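Local coordinates for membrane lipoprotein TpN32 (Treponema pallidum, PDB 1XS5) that binds L-methionine in the cleft of a periplasmic-binding-protein fold and probably serves as the methionine-binding lipoprotein of a transport system, at residues A[7-12]-A[34-39]; A[53-58]-A[199-204]; A[16-21]-A[217-222]; A[12-17]-A[79-84]. One frame throughout, in Å; residues are numbered along the deposited sequence. Where two conformers were deposited one is given.

Contact 1 (A[7-12]-A[34-39])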
loop_
_atom_site.group_PDB
_atom_site.type_symbol
_atom_site.label_atom_id
_atom_site.label_comp_id
_atom_site.label_asym_id
_atom_site.label_seq_id
_atom_site.Cartn_x
_atom_site.Cartn_y
_atom_site.Cartn_z
ATOM N N VAL A 7 0.471 1.175 -17.813
ATOM C CA VAL A 7 0.025 0.891 -16.453
ATOM C C VAL A 7 1.036 1.606 -15.560
ATOM O O VAL A 7 2.232 1.341 -15.657
ATOM C CB VAL A 7 0.011 -0.631 -16.141
ATOM C CG1 VAL A 7 1.326 -1.263 -16.598
ATOM C CG2 VAL A 7 -0.207 -0.866 -14.597
ATOM N N GLY A 8 0.549 2.528 -14.724
ATOM C CA GLY A 8 1.427 3.266 -13.815
ATOM C C GLY A 8 1.806 2.437 -12.595
ATOM O O GLY A 8 0.956 1.717 -12.024
ATOM N N VAL A 9 3.074 2.510 -12.204
ATOM C CA VAL A 9 3.546 1.762 -11.011
ATOM C C VAL A 9 4.441 2.720 -10.212
ATOM O O VAL A 9 4.998 3.657 -10.782
ATOM C CB VAL A 9 4.346 0.473 -11.449
ATOM C CG1 VAL A 9 5.735 0.867 -11.981
ATOM C CG2 VAL A 9 4.449 -0.520 -10.291
ATOM N N LEU A 10 4.592 2.453 -8.912
ATOM C CA LEU A 10 5.396 3.236 -8.005
ATOM C C LEU A 10 6.695 2.542 -7.622
ATOM O O LEU A 10 7.744 3.176 -7.547
ATOM C CB LEU A 10 4.582 3.473 -6.717
ATOM C CG LEU A 10 5.138 4.312 -5.564
ATOM C CD1 LEU A 10 5.318 5.752 -6.022
ATOM C CD2 LEU A 10 4.115 4.280 -4.425
ATOM N N SER A 11 6.623 1.239 -7.351
ATOM C CA SER A 11 7.809 0.520 -6.880
ATOM C C SER A 11 7.567 -0.979 -6.770
ATOM O O SER A 11 6.520 -1.509 -7.168
ATOM C CB SER A 11 8.140 0.998 -5.455
ATOM O OG SER A 11 7.167 0.475 -4.519
ATOM N N GLU A 12 8.556 -1.651 -6.200
ATOM C CA GLU A 12 8.420 -3.074 -5.932
ATOM C C GLU A 12 7.418 -3.106 -4.778
ATOM O O GLU A 12 7.360 -2.165 -3.985
ATOM C CB GLU A 12 9.757 -3.644 -5.488
ATOM C CG GLU A 12 10.781 -3.713 -6.636
ATOM C CD GLU A 12 10.304 -4.571 -7.821
ATOM O OE1 GLU A 12 9.302 -5.292 -7.676
ATOM O OE2 GLU A 12 10.936 -4.540 -8.908
ATOM N N ILE A 34 5.051 -0.406 -18.814
ATOM C CA ILE A 34 5.086 -0.137 -17.379
ATOM C C ILE A 34 5.691 1.238 -17.206
ATOM O O ILE A 34 6.849 1.487 -17.568
ATOM C CB ILE A 34 5.914 -1.219 -16.631
ATOM C CG1 ILE A 34 5.266 -2.615 -16.870
ATOM C CG2 ILE A 34 5.923 -0.931 -15.134
ATOM C CD1 ILE A 34 6.032 -3.786 -16.197
ATOM N N VAL A 35 4.879 2.150 -16.691
ATOM C CA VAL A 35 5.262 3.549 -16.556
ATOM C C VAL A 35 5.573 3.843 -15.089
ATOM O O VAL A 35 4.710 3.685 -14.223
ATOM C CB VAL A 35 4.081 4.420 -17.045
ATOM C CG1 VAL A 35 4.475 5.915 -17.047
ATOM C CG2 VAL A 35 3.621 3.913 -18.443
ATOM N N GLU A 36 6.787 4.290 -14.811
ATOM C CA GLU A 36 7.216 4.524 -13.428
ATOM C C GLU A 36 7.034 5.953 -12.930
ATOM O O GLU A 36 7.552 6.911 -13.524
ATOM C CB GLU A 36 8.695 4.122 -13.302
ATOM C CG GLU A 36 9.067 2.873 -14.102
ATOM C CD GLU A 36 10.593 2.712 -14.290
ATOM O OE1 GLU A 36 11.324 2.768 -13.282
ATOM O OE2 GLU A 36 11.059 2.531 -15.445
ATOM N N PHE A 37 6.323 6.081 -11.810
ATOM C CA PHE A 37 6.027 7.366 -11.187
ATOM C C PHE A 37 6.685 7.476 -9.830
ATOM O O PHE A 37 7.145 6.480 -9.300
ATOM C CB PHE A 37 4.513 7.498 -11.002
ATOM C CG PHE A 37 3.768 7.766 -12.282
ATOM C CD1 PHE A 37 3.468 6.735 -13.157
ATOM C CD2 PHE A 37 3.374 9.057 -12.600
ATOM C CE1 PHE A 37 2.777 6.982 -14.338
ATOM C CE2 PHE A 37 2.685 9.337 -13.783
ATOM C CZ PHE A 37 2.385 8.305 -14.654
ATOM N N THR A 38 6.677 8.673 -9.233
ATOM C CA THR A 38 7.299 8.859 -7.935
ATOM C C THR A 38 6.332 9.243 -6.830
ATOM O O THR A 38 6.718 9.349 -5.676
ATOM C CB THR A 38 8.398 9.965 -7.991
ATOM O OG1 THR A 38 7.784 11.242 -8.226
ATOM C CG2 THR A 38 9.349 9.706 -9.113
ATOM N N ASN A 39 5.079 9.504 -7.146
ATOM C CA ASN A 39 4.189 9.848 -6.049
ATOM C C ASN A 39 2.781 9.446 -6.271
ATOM O O ASN A 39 2.366 9.236 -7.410
ATOM C CB ASN A 39 4.288 11.318 -5.644
ATOM C CG ASN A 39 3.758 12.255 -6.680
ATOM O OD1 ASN A 39 2.562 12.591 -6.704
ATOM N ND2 ASN A 39 4.655 12.713 -7.552
HETATM O O HOH W 1 8.994 4.949 -9.211
#
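V9 lays CG1 against CG2 of I34, 3.6 Å away, where strands 7-9 and 34-36 run side by side as the two parallel strands of a beta-alpha-beta unit whose crossover is helix 14-26. The two side chains cross obliquely on the sheet face that this helix covers. V7, on the same face, runs alongside I34, CG1 to CG1 at 4.2 Å; L18 of the helix packs on both. In V7 and V9 alike CG1 sits between the backbone N and the carbonyl carbon (chi1 47° and 74°), which turns this methyl toward I34.

The opposite face carries V35, and there G8 has no side chain. The F37 ring comes up instead, its CE1 4.0 Å from CA of G8, while helix 40-49 packs against the ring through L43 and A46. Three backbone bonds stitch the strands: V35 N to V7 O, V9 N to V35 O, and F37 N to V9 O, the last with an N-H...O angle of 168°. L10 meets the residues just before helix 40-49, where N39 is the N-cap and its OD1 accepts from A42 N. The methyl CD1 of L10 ends 3.7 Å from the carbonyl carbon C of T38.

Contact 2 (A[53-58]-A[199-204]); sequences LMNFFQ and VLVVKR. With MET (methionine), chain B.
M54 and V202 meet through CB and CG1, 3.5 Å apart, where antiparallel strands 54-56 and 199-203 adjoin in the mixed sheet of the periplasmic-binding-protein fold. N55 and V201 form a hydrogen-bonded pair, N55 N to V201 O and V201 N to N55 O, both 3.0 Å. Their side chains leave the sheet on the same face, with N55 OD1 3.4 Å from V201 CB. On the other face, L200 CD1 rests 3.9 Å from M54 CG.

One shell out, N44 OD1 accepts from both N55 ND2 and Q58 NE2, and H62 ND1 bonds Q58 OE1, fixing the two amides. Q58 crosses V201 at about a right angle. A water bridges F57 N, N55 OD1 and V199 O at the corner where the chain turns toward the ligand. There CB of Q58 stands 3.7 Å above the centre of the F57 ring, and the same CB lies 3.6 Å from the terminal CE of the bound methionine.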
loop_
_atom_site.group_PDB
_atom_site.type_symbol
_atom_site.label_atom_id
_atom_site.label_comp_id
_atom_site.label_asym_id
_atom_site.label_seq_id
_atom_site.Cartn_x
_atom_site.Cartn_y
_atom_site.Cartn_z
ATOM N N LEU A 53 -3.737 3.875 -18.970
ATOM C CA LEU A 53 -5.037 3.199 -18.906
ATOM C C LEU A 53 -5.346 2.689 -17.493
ATOM O O LEU A 53 -6.509 2.602 -17.075
ATOM C CB LEU A 53 -5.020 2.017 -19.876
ATOM C CG LEU A 53 -6.365 1.322 -20.093
ATOM C CD1 LEU A 53 -7.451 2.365 -20.447
ATOM C CD2 LEU A 53 -6.207 0.316 -21.218
ATOM N N MET A 54 -4.297 2.348 -16.757
ATOM C CA MET A 54 -4.513 1.837 -15.413
ATOM C C MET A 54 -3.328 2.087 -14.521
ATOM O O MET A 54 -2.291 2.540 -14.977
ATOM C CB MET A 54 -4.811 0.326 -15.482
ATOM C CG MET A 54 -3.706 -0.522 -16.004
ATOM S SD MET A 54 -4.266 -2.126 -16.847
ATOM C CE MET A 54 -3.958 -1.825 -18.576
ATOM N N ASN A 55 -3.493 1.835 -13.226
ATOM C CA ASN A 55 -2.350 1.937 -12.348
ATOM C C ASN A 55 -2.433 0.853 -11.334
ATOM O O ASN A 55 -3.501 0.239 -11.136
ATOM C CB ASN A 55 -2.127 3.330 -11.695
ATOM C CG ASN A 55 -3.205 3.769 -10.730
ATOM O OD1 ASN A 55 -3.740 2.985 -9.896
ATOM N ND2 ASN A 55 -3.507 5.089 -10.781
ATOM N N PHE A 56 -1.283 0.556 -10.738
ATOM C CA PHE A 56 -1.255 -0.527 -9.759
ATOM C C PHE A 56 -0.316 -0.154 -8.614
ATOM O O PHE A 56 0.900 -0.389 -8.664
ATOM C CB PHE A 56 -0.819 -1.824 -10.473
ATOM C CG PHE A 56 -0.735 -3.050 -9.553
ATOM C CD1 PHE A 56 -1.719 -3.307 -8.613
ATOM C CD2 PHE A 56 0.292 -3.940 -9.668
ATOM C CE1 PHE A 56 -1.648 -4.456 -7.814
ATOM C CE2 PHE A 56 0.348 -5.070 -8.882
ATOM C CZ PHE A 56 -0.621 -5.312 -7.965
ATOM N N PHE A 57 -0.879 0.445 -7.562
ATOM C CA PHE A 57 -0.031 0.843 -6.421
ATOM C C PHE A 57 -0.766 1.112 -5.106
ATOM O O PHE A 57 -0.116 1.290 -4.094
ATOM C CB PHE A 57 0.709 2.148 -6.742
ATOM C CG PHE A 57 -0.161 3.385 -6.578
ATOM C CD1 PHE A 57 -1.105 3.730 -7.544
ATOM C CD2 PHE A 57 -0.026 4.200 -5.452
ATOM C CE1 PHE A 57 -1.902 4.889 -7.397
ATOM C CE2 PHE A 57 -0.802 5.347 -5.287
ATOM C CZ PHE A 57 -1.741 5.702 -6.265
ATOM N N GLN A 58 -2.107 1.099 -5.115
ATOM C CA GLN A 58 -2.845 1.503 -3.933
ATOM C C GLN A 58 -3.937 0.527 -3.519
ATOM O O GLN A 58 -4.221 -0.434 -4.249
ATOM C CB GLN A 58 -3.520 2.848 -4.236
ATOM C CG GLN A 58 -4.769 2.692 -5.205
ATOM C CD GLN A 58 -5.180 3.983 -5.955
ATOM O OE1 GLN A 58 -5.496 4.990 -5.361
ATOM N NE2 GLN A 58 -5.171 3.920 -7.256
ATOM N N VAL A 199 -5.160 -2.910 -5.413
ATOM C CA VAL A 199 -6.019 -3.160 -6.561
ATOM C C VAL A 199 -5.524 -2.552 -7.868
ATOM O O VAL A 199 -4.724 -1.600 -7.878
ATOM C CB VAL A 199 -7.415 -2.536 -6.322
ATOM C CG1 VAL A 199 -8.220 -3.353 -5.297
ATOM C CG2 VAL A 199 -7.245 -1.112 -5.777
ATOM N N LEU A 200 -6.042 -3.096 -8.968
ATOM C CA LEU A 200 -5.713 -2.604 -10.303
ATOM C C LEU A 200 -6.797 -1.534 -10.499
ATOM O O LEU A 200 -7.975 -1.827 -10.360
ATOM C CB LEU A 200 -5.858 -3.735 -11.316
ATOM C CG LEU A 200 -5.557 -3.281 -12.747
ATOM C CD1 LEU A 200 -4.092 -2.726 -12.785
ATOM C CD2 LEU A 200 -5.760 -4.469 -13.731
ATOM N N VAL A 201 -6.419 -0.310 -10.861
ATOM C CA VAL A 201 -7.380 0.794 -10.964
ATOM C C VAL A 201 -7.483 1.429 -12.332
ATOM O O VAL A 201 -6.464 1.584 -13.030
ATOM C CB VAL A 201 -7.003 1.890 -9.898
ATOM C CG1 VAL A 201 -7.739 3.219 -10.136
ATOM C CG2 VAL A 201 -7.322 1.323 -8.488
ATOM N N VAL A 202 -8.715 1.760 -12.735
ATOM C CA VAL A 202 -8.929 2.452 -14.017
ATOM C C VAL A 202 -9.978 3.542 -13.856
ATOM O O VAL A 202 -10.590 3.703 -12.782
ATOM C CB VAL A 202 -9.388 1.481 -15.154
ATOM C CG1 VAL A 202 -8.336 0.389 -15.372
ATOM C CG2 VAL A 202 -10.768 0.861 -14.790
ATOM N N LYS A 203 -10.175 4.331 -14.910
ATOM C CA LYS A 203 -11.185 5.361 -14.847
ATOM C C LYS A 203 -12.544 4.674 -15.019
ATOM O O LYS A 203 -12.641 3.694 -15.735
ATOM C CB LYS A 203 -10.967 6.363 -15.961
ATOM C CG LYS A 203 -12.015 7.420 -15.998
ATOM C CD LYS A 203 -12.028 7.995 -17.390
ATOM C CE LYS A 203 -10.971 9.051 -17.481
ATOM N NZ LYS A 203 -11.532 10.177 -16.690
ATOM N N ARG A 204 -13.582 5.160 -14.342
ATOM C CA ARG A 204 -14.906 4.539 -14.473
ATOM C C ARG A 204 -15.250 4.625 -15.962
ATOM O O ARG A 204 -15.088 5.681 -16.588
ATOM C CB ARG A 204 -15.967 5.305 -13.667
ATOM C CG ARG A 204 -17.331 4.651 -13.672
ATOM C CD ARG A 204 -18.321 5.489 -12.874
ATOM N NE ARG A 204 -18.084 5.454 -11.429
ATOM C CZ ARG A 204 -18.240 4.373 -10.657
ATOM N NH1 ARG A 204 -18.627 3.214 -11.185
ATOM N NH2 ARG A 204 -18.035 4.454 -9.339
HETATM N N MET B . 1.387 -0.862 -1.200
HETATM C CA MET B . 0.759 0.074 -0.197
HETATM C C MET B . 0.143 -0.650 1.020
HETATM O O MET B . 0.387 -0.217 2.174
HETATM C CB MET B . -0.347 0.915 -0.872
HETATM C CG MET B . -0.800 2.062 0.007
HETATM S SD MET B . -2.125 3.067 -0.701
HETATM C CE MET B . -1.113 4.092 -1.850
HETATM O OXT MET B . -0.583 -1.645 0.802
HETATM O O HOH W 2 -8.627 4.283 -17.330
HETATM O O HOH W 3 -3.715 0.993 -7.979
#

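Contact 3 (A[16-21]-A[217-222]); sequences RLLEIA and RALCGG
L219 pushes its CD2 methyl over the backbone of L17, 3.5 Å from the carbonyl O, and so fits against the turn of helix 14-26 that runs from L17 to A21. This is a helix-helix contact in the layer packed against one face of the mixed six-stranded sheet, between helix 14-26 and the last turn of helix 210-219. The leucine's CG stands anti to its carbonyl carbon (chi1 -77°), and its two methyls part company beyond it. CD2 goes to the helix surface, where it also meets CB of L17 at 4.1 Å and CB of A21 at 4.0 Å. CD1 turns toward L18, whose CD2 it meets at 4.1 Å.

Small residues permit the nearest backbone approach: the CA atoms of A21 and A218 are 5.3 Å apart, and both CB atoms point across the interface. The touching groups are apolar apart from the L17 carbonyl O, which accepts from A21 N within its own helix. Toward the sheet, L18 continues onto V9, and L219 onto V80. L17, in the conformer given, also touches Y227 and L228 of helix 222-231, the helix that follows directly after the chain leaves helical geometry at C220 and reaches its N-cap at G221. At the A21 end, the two CB methyls of A21 and A218 touch at 4.1 Å.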
loop_
_atom_site.group_PDB
_atom_site.type_symbol
_atom_site.label_atom_id
_atom_site.label_comp_id
_atom_site.label_asym_id
_atom_site.label_seq_id
_atom_site.Cartn_x
_atom_site.Cartn_y
_atom_site.Cartn_z
ATOM N N ARG A 16 7.603 -5.849 -10.244
ATOM C CA ARG A 16 7.894 -7.208 -10.682
ATOM C C ARG A 16 6.607 -7.946 -11.120
ATOM O O ARG A 16 6.619 -8.684 -12.103
ATOM C CB ARG A 16 8.604 -7.953 -9.546
ATOM C CG ARG A 16 9.193 -9.253 -9.979
ATOM C CD ARG A 16 10.319 -9.005 -10.977
ATOM N NE ARG A 16 10.814 -10.273 -11.506
ATOM C CZ ARG A 16 11.682 -10.385 -12.508
ATOM N NH1 ARG A 16 12.162 -9.288 -13.101
ATOM N NH2 ARG A 16 12.062 -11.595 -12.918
ATOM N N LEU A 17 5.506 -7.748 -10.396
ATOM C CA LEU A 17 4.241 -8.399 -10.731
ATOM C C LEU A 17 3.733 -7.915 -12.112
ATOM O O LEU A 17 3.136 -8.663 -12.896
ATOM C CB LEU A 17 3.192 -8.086 -9.637
ATOM C CG LEU A 17 3.524 -8.555 -8.212
ATOM C CD1 LEU A 17 2.450 -8.069 -7.247
ATOM C CD2 LEU A 17 3.594 -10.116 -8.179
ATOM N N LEU A 18 3.970 -6.650 -12.428
ATOM C CA LEU A 18 3.544 -6.134 -13.732
ATOM C C LEU A 18 4.436 -6.690 -14.858
ATOM O O LEU A 18 4.000 -6.805 -16.005
ATOM C CB LEU A 18 3.613 -4.607 -13.711
ATOM C CG LEU A 18 2.448 -3.969 -12.934
ATOM C CD1 LEU A 18 2.639 -2.469 -12.945
ATOM C CD2 LEU A 18 1.128 -4.308 -13.540
ATOM N N GLU A 19 5.685 -6.999 -14.532
ATOM C CA GLU A 19 6.613 -7.576 -15.515
ATOM C C GLU A 19 6.184 -9.008 -15.845
ATOM O O GLU A 19 6.389 -9.483 -16.961
ATOM C CB GLU A 19 8.037 -7.626 -14.973
ATOM C CG GLU A 19 8.664 -6.255 -14.785
ATOM C CD GLU A 19 9.153 -5.632 -16.105
ATOM O OE1 GLU A 19 8.891 -6.204 -17.208
ATOM O OE2 GLU A 19 9.813 -4.568 -16.041
ATOM N N ILE A 20 5.622 -9.706 -14.863
ATOM C CA ILE A 20 5.164 -11.066 -15.113
ATOM C C ILE A 20 3.918 -10.953 -15.972
ATOM O O ILE A 20 3.729 -11.716 -16.926
ATOM C CB ILE A 20 4.825 -11.794 -13.784
ATOM C CG1 ILE A 20 6.125 -12.030 -13.008
ATOM C CG2 ILE A 20 4.094 -13.109 -14.052
ATOM C CD1 ILE A 20 5.893 -12.502 -11.589
ATOM N N ALA A 21 3.082 -9.973 -15.644
ATOM C CA ALA A 21 1.858 -9.727 -16.382
ATOM C C ALA A 21 2.136 -9.307 -17.824
ATOM O O ALA A 21 1.350 -9.638 -18.739
ATOM C CB ALA A 21 1.045 -8.643 -15.698
ATOM N N ARG A 217 -6.466 -10.536 -15.112
ATOM C CA ARG A 217 -6.445 -11.993 -15.050
ATOM C C ARG A 217 -5.045 -12.468 -14.822
ATOM O O ARG A 217 -4.810 -13.424 -14.095
ATOM C CB ARG A 217 -7.004 -12.625 -16.346
ATOM C CG ARG A 217 -8.520 -12.510 -16.511
ATOM C CD ARG A 217 -9.027 -13.457 -17.618
ATOM N NE ARG A 217 -8.387 -13.170 -18.908
ATOM C CZ ARG A 217 -8.796 -12.220 -19.747
ATOM N NH1 ARG A 217 -9.852 -11.472 -19.443
ATOM N NH2 ARG A 217 -8.148 -12.001 -20.883
ATOM N N ALA A 218 -4.097 -11.780 -15.432
ATOM C CA ALA A 218 -2.698 -12.154 -15.287
ATOM C C ALA A 218 -2.172 -11.829 -13.891
ATOM O O ALA A 218 -1.327 -12.567 -13.316
ATOM C CB ALA A 218 -1.859 -11.397 -16.359
ATOM N N LEU A 219 -2.652 -10.721 -13.322
ATOM C CA LEU A 219 -2.141 -10.360 -11.988
ATOM C C LEU A 219 -2.713 -11.317 -10.936
ATOM O O LEU A 219 -2.074 -11.609 -9.925
ATOM C CB LEU A 219 -2.484 -8.895 -11.660
ATOM C CG LEU A 219 -1.579 -7.856 -12.382
ATOM C CD1 LEU A 219 -2.076 -6.448 -12.115
ATOM C CD2 LEU A 219 -0.172 -7.991 -11.895
ATOM N N CYS A 220 -3.896 -11.843 -11.201
ATOM C CA CYS A 220 -4.528 -12.749 -10.248
ATOM C C CYS A 220 -4.344 -14.223 -10.576
ATOM O O CYS A 220 -4.967 -15.093 -9.952
ATOM C CB CYS A 220 -6.001 -12.458 -10.222
ATOM S SG CYS A 220 -6.341 -10.831 -9.628
ATOM N N GLY A 221 -3.491 -14.499 -11.550
ATOM C CA GLY A 221 -3.309 -15.859 -11.984
ATOM C C GLY A 221 -2.362 -16.718 -11.200
ATOM O O GLY A 221 -1.591 -16.245 -10.337
ATOM N N GLY A 222 -2.416 -18.006 -11.544
ATOM C CA GLY A 222 -1.566 -19.009 -10.900
ATOM C C GLY A 222 -0.081 -18.696 -10.895
ATOM O O GLY A 222 0.608 -18.937 -9.910
#

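Contact 4 (A[12-17]-A[79-84]); sequences EPHARL and NVHVEP. With MET (methionine), chain B.
H14 and H81 are brought together by contrasting first torsions: CG of H14 lies anti to its carbonyl carbon (chi1 -52°), whereas CG of H81 sits between the backbone N and the carbonyl carbon (chi1 74°). The rings form a T-shaped stack, planes 65° apart, with the edge of H81 toward the face of H14. Its CE1 stands 3.3 Å above that face, displaced toward the rim and closest to NE2. F56 meets both rings.

Polar groups fix the rings. H14 NE2 is hydrogen-bonded to N198 OD1, and H81 NE2 donates to E83 OE2, although that oxygen is less surely placed because the model sets it too close to H14. P13, preceded by a cis peptide bond, appears to reach toward the same oxygen. The firmer contact with the ligand is made by E83 OE1, which accepts from the methionine N at 2.7 Å. H14 and E83 thus line the methionine pocket, H81 probably helping to position the carboxylate from the second shell. A buried carboxylate facing the ligand's amino group is consistent with recognition of that group in its ammonium form, the two charges probably stabilising each other.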
loop_
_atom_site.group_PDB
_atom_site.type_symbol
_atom_site.label_atom_id
_atom_site.label_comp_id
_atom_site.label_asym_id
_atom_site.label_seq_id
_atom_site.Cartn_x
_atom_site.Cartn_y
_atom_site.Cartn_z
ATOM N N GLU A 12 8.556 -1.651 -6.200
ATOM C CA GLU A 12 8.420 -3.074 -5.932
ATOM C C GLU A 12 7.418 -3.106 -4.778
ATOM O O GLU A 12 7.360 -2.165 -3.985
ATOM C CB GLU A 12 9.757 -3.644 -5.488
ATOM C CG GLU A 12 10.781 -3.713 -6.636
ATOM C CD GLU A 12 10.304 -4.571 -7.821
ATOM O OE1 GLU A 12 9.302 -5.292 -7.676
ATOM O OE2 GLU A 12 10.936 -4.540 -8.908
ATOM N N PRO A 13 6.670 -4.204 -4.623
ATOM C CA PRO A 13 6.696 -5.419 -5.448
ATOM C C PRO A 13 5.817 -5.354 -6.694
ATOM O O PRO A 13 5.861 -6.252 -7.545
ATOM C CB PRO A 13 6.197 -6.477 -4.477
ATOM C CG PRO A 13 5.065 -5.695 -3.740
ATOM C CD PRO A 13 5.824 -4.388 -3.422
ATOM N N HIS A 14 5.019 -4.297 -6.813
ATOM C CA HIS A 14 4.089 -4.184 -7.931
ATOM C C HIS A 14 4.799 -4.226 -9.270
ATOM O O HIS A 14 4.267 -4.773 -10.254
ATOM C CB HIS A 14 3.277 -2.867 -7.818
ATOM C CG HIS A 14 2.621 -2.689 -6.480
ATOM N ND1 HIS A 14 3.331 -2.683 -5.298
ATOM C CD2 HIS A 14 1.320 -2.562 -6.140
ATOM C CE1 HIS A 14 2.491 -2.564 -4.284
ATOM N NE2 HIS A 14 1.267 -2.490 -4.768
ATOM N N ALA A 15 5.989 -3.646 -9.323
ATOM C CA ALA A 15 6.725 -3.602 -10.605
ATOM C C ALA A 15 7.061 -4.995 -11.109
ATOM O O ALA A 15 6.872 -5.295 -12.276
ATOM C CB ALA A 15 7.998 -2.760 -10.464
ATOM N N ARG A 16 7.603 -5.849 -10.244
ATOM C CA ARG A 16 7.894 -7.208 -10.682
ATOM C C ARG A 16 6.607 -7.946 -11.120
ATOM O O ARG A 16 6.619 -8.684 -12.103
ATOM C CB ARG A 16 8.604 -7.953 -9.546
ATOM C CG ARG A 16 9.193 -9.253 -9.979
ATOM C CD ARG A 16 10.319 -9.005 -10.977
ATOM N NE ARG A 16 10.814 -10.273 -11.506
ATOM C CZ ARG A 16 11.682 -10.385 -12.508
ATOM N NH1 ARG A 16 12.162 -9.288 -13.101
ATOM N NH2 ARG A 16 12.062 -11.595 -12.918
ATOM N N LEU A 17 5.506 -7.748 -10.396
ATOM C CA LEU A 17 4.241 -8.399 -10.731
ATOM C C LEU A 17 3.733 -7.915 -12.112
ATOM O O LEU A 17 3.136 -8.663 -12.896
ATOM C CB LEU A 17 3.192 -8.086 -9.637
ATOM C CG LEU A 17 3.524 -8.555 -8.212
ATOM C CD1 LEU A 17 2.450 -8.069 -7.247
ATOM C CD2 LEU A 17 3.594 -10.116 -8.179
ATOM N N ASN A 79 -9.084 -6.994 -6.667
ATOM C CA ASN A 79 -8.058 -7.105 -5.633
ATOM C C ASN A 79 -6.991 -8.031 -6.163
ATOM O O ASN A 79 -7.291 -9.050 -6.743
ATOM C CB ASN A 79 -8.598 -7.734 -4.344
ATOM C CG ASN A 79 -9.694 -6.940 -3.752
ATOM O OD1 ASN A 79 -9.650 -5.703 -3.736
ATOM N ND2 ASN A 79 -10.707 -7.629 -3.263
ATOM N N VAL A 80 -5.740 -7.676 -5.934
ATOM C CA VAL A 80 -4.609 -8.456 -6.393
ATOM C C VAL A 80 -3.786 -9.084 -5.249
ATOM O O VAL A 80 -3.449 -10.286 -5.275
ATOM C CB VAL A 80 -3.640 -7.554 -7.234
ATOM C CG1 VAL A 80 -2.479 -8.355 -7.701
ATOM C CG2 VAL A 80 -4.383 -6.961 -8.461
ATOM N N HIS A 81 -3.395 -8.276 -4.265
ATOM C CA HIS A 81 -2.589 -8.808 -3.188
ATOM C C HIS A 81 -2.740 -7.975 -1.923
ATOM O O HIS A 81 -3.320 -6.905 -1.989
ATOM C CB HIS A 81 -1.116 -8.853 -3.596
ATOM C CG HIS A 81 -0.420 -7.509 -3.634
ATOM N ND1 HIS A 81 -0.234 -6.794 -4.797
ATOM C CD2 HIS A 81 0.193 -6.794 -2.656
ATOM C CE1 HIS A 81 0.469 -5.698 -4.534
ATOM N NE2 HIS A 81 0.742 -5.675 -3.243
ATOM N N VAL A 82 -2.239 -8.503 -0.803
ATOM C CA VAL A 82 -2.279 -7.827 0.503
ATOM C C VAL A 82 -0.826 -7.656 0.961
ATOM O O VAL A 82 -0.007 -8.535 0.726
ATOM C CB VAL A 82 -3.082 -8.637 1.588
ATOM C CG1 VAL A 82 -4.556 -8.792 1.158
ATOM C CG2 VAL A 82 -2.438 -10.014 1.828
ATOM N N GLU A 83 -0.492 -6.501 1.553
ATOM C CA GLU A 83 0.876 -6.211 2.029
ATOM C C GLU A 83 0.644 -5.779 3.484
ATOM O O GLU A 83 0.331 -4.598 3.721
ATOM C CB GLU A 83 1.395 -4.964 1.316
ATOM C CG GLU A 83 2.356 -5.074 0.263
ATOM C CD GLU A 83 2.478 -3.716 -0.459
ATOM O OE1 GLU A 83 2.778 -2.686 0.185
ATOM O OE2 GLU A 83 2.234 -3.699 -1.669
ATOM N N PRO A 84 0.793 -6.685 4.455
ATOM C CA PRO A 84 0.558 -6.265 5.839
ATOM C C PRO A 84 1.409 -5.102 6.305
ATOM O O PRO A 84 2.634 -5.021 6.052
ATOM C CB PRO A 84 0.830 -7.535 6.667
ATOM C CG PRO A 84 0.618 -8.680 5.663
ATOM C CD PRO A 84 1.257 -8.088 4.400
HETATM N N MET B . 1.387 -0.862 -1.200
HETATM C CA MET B . 0.759 0.074 -0.197
HETATM C C MET B . 0.143 -0.650 1.020
HETATM O O MET B . 0.387 -0.217 2.174
HETATM C CB MET B . -0.347 0.915 -0.872
HETATM C CG MET B . -0.800 2.062 0.007
HETATM S SD MET B . -2.125 3.067 -0.701
HETATM C CE MET B . -1.113 4.092 -1.850
HETATM O OXT MET B . -0.583 -1.645 0.802
#

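How the contacts relate
Contacts 1, 2 and 4 all reach the six-stranded mixed sheet, while contact 3 joins two helices against one of its faces. Strand 3-9 in contact 1 neighbours strand 54-59 in contact 2, and strand 198-203 in contact 2 neighbours strand 74-82 in contact 4, so the three follow one another across the sheet. Contact 1 closes before contact 2 opens, and contact 2 is nested within the long loop closed by contact 3. Helix 14-26 serves both contacts 3 and 4, whose centres are about 10 Å apart; those of contacts 1 and 3 are about 15 Å apart. Contacts 2 and 4 both touch the bound methionine, linking this domain's core to the ligand pocket.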